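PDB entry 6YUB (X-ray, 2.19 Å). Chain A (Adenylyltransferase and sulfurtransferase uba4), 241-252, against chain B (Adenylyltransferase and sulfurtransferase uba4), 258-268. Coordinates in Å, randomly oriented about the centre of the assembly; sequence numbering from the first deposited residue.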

# COMPACT_ATOMS: atom_id res chain seq x y z
N PRO A 241 -13.74 4.91 -16.17
CA PRO A 241 -13.97 4.16 -14.93
C PRO A 241 -12.74 3.42 -14.43
O PRO A 241 -12.66 3.14 -13.22
N GLU A 242 -11.79 3.10 -15.31
CA GLU A 242 -10.60 2.37 -14.89
C GLU A 242 -9.69 3.21 -14.00
O GLU A 242 -8.83 2.64 -13.31
N LYS A 243 -9.86 4.53 -13.98
CA LYS A 243 -9.02 5.38 -13.13
C LYS A 243 -9.49 5.42 -11.69
O LYS A 243 -8.78 5.98 -10.84
N ASN A 244 -10.65 4.84 -11.38
CA ASN A 244 -11.13 4.72 -10.00
C ASN A 244 -11.20 6.08 -9.32
O ASN A 244 -10.77 6.26 -8.18
N LEU A 245 -11.78 7.05 -10.03
CA LEU A 245 -11.90 8.41 -9.54
C LEU A 245 -13.34 8.77 -9.17
O LEU A 245 -13.62 9.06 -8.00
N VAL A 246 -14.27 8.73 -10.12
CA VAL A 246 -15.65 9.12 -9.81
C VAL A 246 -16.29 8.14 -8.83
O VAL A 246 -17.20 8.51 -8.08
N GLN A 247 -15.85 6.88 -8.84
CA GLN A 247 -16.26 5.89 -7.84
C GLN A 247 -14.98 5.39 -7.18
O GLN A 247 -14.47 4.31 -7.51
N PRO A 248 -14.43 6.15 -6.24
CA PRO A 248 -13.12 5.81 -5.68
C PRO A 248 -13.19 4.60 -4.77
O PRO A 248 -14.26 4.11 -4.41
N THR A 249 -12.01 4.12 -4.40
CA THR A 249 -11.86 2.95 -3.55
C THR A 249 -11.60 3.38 -2.11
O THR A 249 -10.81 4.28 -1.85
N LEU A 250 -12.27 2.72 -1.18
CA LEU A 250 -12.01 2.89 0.25
C LEU A 250 -11.07 1.77 0.67
O LEU A 250 -11.48 0.61 0.81
N LEU A 251 -9.79 2.11 0.85
CA LEU A 251 -8.81 1.13 1.30
C LEU A 251 -8.88 1.02 2.82
O LEU A 251 -8.93 2.03 3.52
N ILE A 252 -8.89 -0.21 3.32
CA ILE A 252 -8.92 -0.48 4.75
C ILE A 252 -7.81 -1.47 5.05
O ILE A 252 -7.78 -2.58 4.50
N LEU B 258 0.59 4.72 -12.38
CA LEU B 258 0.56 6.17 -12.23
C LEU B 258 -0.69 6.81 -12.82
O LEU B 258 -1.00 7.96 -12.48
N ASN B 259 -1.40 6.11 -13.70
CA ASN B 259 -2.55 6.68 -14.39
C ASN B 259 -3.88 6.16 -13.85
O ASN B 259 -4.91 6.29 -14.52
N SER B 260 -3.88 5.58 -12.65
CA SER B 260 -5.09 5.00 -12.09
C SER B 260 -5.01 5.05 -10.58
O SER B 260 -4.11 4.45 -9.99
N ALA B 261 -5.95 5.76 -9.95
CA ALA B 261 -6.03 5.77 -8.50
C ALA B 261 -6.21 4.36 -7.97
O ALA B 261 -6.56 3.42 -8.70
N ILE B 262 -5.97 4.20 -6.66
CA ILE B 262 -6.03 2.89 -6.03
C ILE B 262 -7.35 2.22 -6.37
O ILE B 262 -8.43 2.83 -6.25
N GLY B 263 -7.28 0.96 -6.80
CA GLY B 263 -8.44 0.22 -7.22
C GLY B 263 -8.79 -0.92 -6.29
O GLY B 263 -8.11 -1.15 -5.28
N PRO B 264 -9.86 -1.65 -6.60
CA PRO B 264 -10.27 -2.75 -5.72
C PRO B 264 -9.30 -3.93 -5.70
O PRO B 264 -9.32 -4.71 -4.74
N TYR B 265 -8.46 -4.08 -6.72
CA TYR B 265 -7.54 -5.21 -6.79
C TYR B 265 -6.12 -4.77 -7.09
O TYR B 265 -5.32 -5.53 -7.65
N SER B 266 -5.78 -3.53 -6.71
CA SER B 266 -4.37 -3.14 -6.68
C SER B 266 -3.59 -3.99 -5.69
O SER B 266 -2.42 -4.29 -5.92
N PHE B 267 -4.24 -4.39 -4.59
CA PHE B 267 -3.68 -5.35 -3.65
C PHE B 267 -4.25 -6.73 -3.96
O PHE B 267 -5.47 -6.91 -3.96
N ARG B 268 -3.37 -7.69 -4.23
CA ARG B 268 -3.76 -9.08 -4.42
C ARG B 268 -3.14 -9.92 -3.31
O ARG B 268 -1.93 -9.83 -3.06

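The two stretches bury 540 Å² between them, and the contact runs from a polar end around A:Lys243 and B:Ser260 to an apolar end at A:Leu251 and B:Phe267. At the polar end the chain A backbone forms a short 3-10 segment, closed by a hydrogen bond from A:Asn244 N to A:Pro241 O (3.2 Å); the next two carbonyls, A:Glu242 O and A:Lys243 O, accept hydrogen bonds from chain B. B:Ser260, with chi1 in the t well, places its hydroxyl 2.6 Å from A:Glu242 O and donates a short hydrogen bond from OG. One residue on, B:Ala261 N donates to A:Lys243 O at 3.0 Å. The side chain of A:Glu242 takes no part in this; its end leads away from chain B.

A:Lys243 leaves the backbone sideways and, after an m chi1, runs fully extended (t, t, t). This course lays its aliphatic part along B:Asn259, with CG 3.5 Å from B:Asn259 O and CE 4.1 Å from B:Asn259 ND2. The t rotamer of B:Asn259 brings its amide nearer to chain A, and water 1 joins the two tips: it accepts from B:Asn259 ND2 at 3.1 Å and, weakly, from A:Lys243 NZ at 3.3 Å.

A:Asn244, in an m rotamer on a backbone with positive phi, points its CB toward chain B and packs it 3.6 Å from B:Ile262 O. The CB of B:Ala261 also points across, meeting A:Leu245 CD2 at 3.8 Å; the m,t conformation of that leucine carries its end closer to chain B than its sideways CA-to-CB bond would suggest.

A:Thr249 is the central polar anchor. Its CB points toward chain B, and chi1 in the m well directs OG1 to B:Ile262 O, to which it donates at 2.9 Å. A:Thr249 OG1 also lies 3.4 Å from B:Gly263 CA and 3.8 Å from B:Pro264 CD, while A:Thr249 CB rests 4.1 Å from B:Ile262 CG2. Water 2 reinforces the junction, donating to B:Ile262 O (2.5 Å) and A:Asn244 O (3.0 Å) and accepting from A:Thr249 N (2.9 Å). On chain B, the type I turn from B:Gly263 to B:Ser266 is braced by B:Ser266 OG, whose m rotamer lets it accept from B:Gly263 N at 3.0 Å.

Strand alternation sets the last contact: A:Leu250 points away, whereas A:Thr249 and A:Leu251 point toward chain B. The t,p rotamer of A:Leu251 sets CD2 3.8 Å from CE2 of B:Phe267, an m rotamer whose ring is approached obliquely.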

# COMPACT_ATOMS: atom_id res chain seq x y z
CB PRO A 241 -15.10 3.19 -15.30
CG PRO A 241 -15.80 3.85 -16.44
CD PRO A 241 -14.73 4.58 -17.21
CB GLU A 242 -9.82 1.89 -16.11
CG GLU A 242 -10.58 0.95 -17.02
CD GLU A 242 -11.35 1.66 -18.12
OE1 GLU A 242 -11.53 2.90 -18.02
OE2 GLU A 242 -11.77 0.99 -19.09
CB LYS A 243 -8.98 6.80 -13.70
CG LYS A 243 -8.31 6.90 -15.06
CD LYS A 243 -8.08 8.34 -15.47
CE LYS A 243 -7.74 8.44 -16.95
NZ LYS A 243 -7.45 9.85 -17.36
CB ASN A 244 -10.23 3.76 -9.20
CG ASN A 244 -10.01 2.44 -9.91
OD1 ASN A 244 -8.87 2.06 -10.21
ND2 ASN A 244 -11.10 1.72 -10.18
CB LEU A 245 -11.36 9.39 -10.59
CG LEU A 245 -9.84 9.31 -10.83
CD1 LEU A 245 -9.40 10.25 -11.94
CD2 LEU A 245 -9.08 9.60 -9.54
CB VAL A 246 -16.47 9.23 -11.10
CG1 VAL A 246 -17.97 9.20 -10.79
CG2 VAL A 246 -16.12 10.51 -11.83
CB GLN A 247 -17.06 4.75 -8.47
CG GLN A 247 -18.50 5.12 -8.77
CD GLN A 247 -19.35 3.93 -9.15
OE1 GLN A 247 -19.81 3.82 -10.29
NE2 GLN A 247 -19.57 3.03 -8.20
CB PRO A 248 -12.72 7.07 -4.90
CG PRO A 248 -14.04 7.65 -4.48
CD PRO A 248 -15.01 7.36 -5.60
CB THR A 249 -10.71 2.07 -4.04
OG1 THR A 249 -10.96 1.65 -5.39
CG2 THR A 249 -10.55 0.85 -3.15
CB LEU A 250 -13.30 2.86 1.06
CG LEU A 250 -13.10 2.90 2.58
CD1 LEU A 250 -12.39 4.19 3.00
CD2 LEU A 250 -14.42 2.75 3.32
CB LEU A 251 -7.41 1.55 0.86
CG LEU A 251 -6.29 0.54 1.13
CD1 LEU A 251 -6.54 -0.76 0.37
CD2 LEU A 251 -4.94 1.13 0.76
CB ILE A 252 -10.27 -1.03 5.21
CG1 ILE A 252 -11.38 0.01 5.00
CG2 ILE A 252 -10.21 -1.43 6.68
CD1 ILE A 252 -12.76 -0.58 4.93
CB LEU B 258 1.81 6.78 -12.87
CG LEU B 258 3.13 6.46 -12.18
CD1 LEU B 258 4.30 6.74 -13.11
CD2 LEU B 258 3.27 7.25 -10.89
CB ASN B 259 -2.46 6.41 -15.89
CG ASN B 259 -3.41 7.26 -16.71
OD1 ASN B 259 -3.54 8.46 -16.48
ND2 ASN B 259 -4.11 6.63 -17.65
CB SER B 260 -5.28 3.56 -12.58
OG SER B 260 -6.54 3.05 -12.19
CB ALA B 261 -7.19 6.67 -8.04
CB ILE B 262 -5.84 3.04 -4.51
CG1 ILE B 262 -5.73 1.67 -3.84
CG2 ILE B 262 -6.99 3.85 -3.89
CD1 ILE B 262 -4.35 1.06 -3.94
CB PRO B 264 -11.64 -3.18 -6.28
CG PRO B 264 -12.12 -2.00 -7.07
CD PRO B 264 -10.87 -1.37 -7.64
CB TYR B 265 -8.03 -6.24 -7.82
CG TYR B 265 -9.29 -6.94 -7.36
CD1 TYR B 265 -9.24 -7.91 -6.37
CD2 TYR B 265 -10.53 -6.61 -7.89
CE1 TYR B 265 -10.38 -8.54 -5.93
CE2 TYR B 265 -11.68 -7.24 -7.46
CZ TYR B 265 -11.60 -8.21 -6.48
OH TYR B 265 -12.74 -8.84 -6.04
CB SER B 266 -4.25 -1.66 -6.33
OG SER B 266 -4.90 -0.85 -7.30
CB PHE B 267 -4.01 -4.96 -2.21
CG PHE B 267 -3.23 -3.79 -1.69
CD1 PHE B 267 -2.00 -3.98 -1.10
CD2 PHE B 267 -3.73 -2.50 -1.80
CE1 PHE B 267 -1.27 -2.90 -0.61
CE2 PHE B 267 -3.01 -1.42 -1.32
CZ PHE B 267 -1.78 -1.62 -0.73
CB ARG B 268 -3.31 -9.61 -5.79
CG ARG B 268 -4.02 -8.99 -6.98
CD ARG B 268 -5.53 -9.22 -6.94
NE ARG B 268 -5.89 -10.63 -6.79
CZ ARG B 268 -5.89 -11.51 -7.78
NH1 ARG B 268 -5.53 -11.15 -9.00
NH2 ARG B 268 -6.24 -12.77 -7.54
O HOH W 1 -5.77 8.29 -19.69
O HOH W 2 -9.60 5.00 -5.77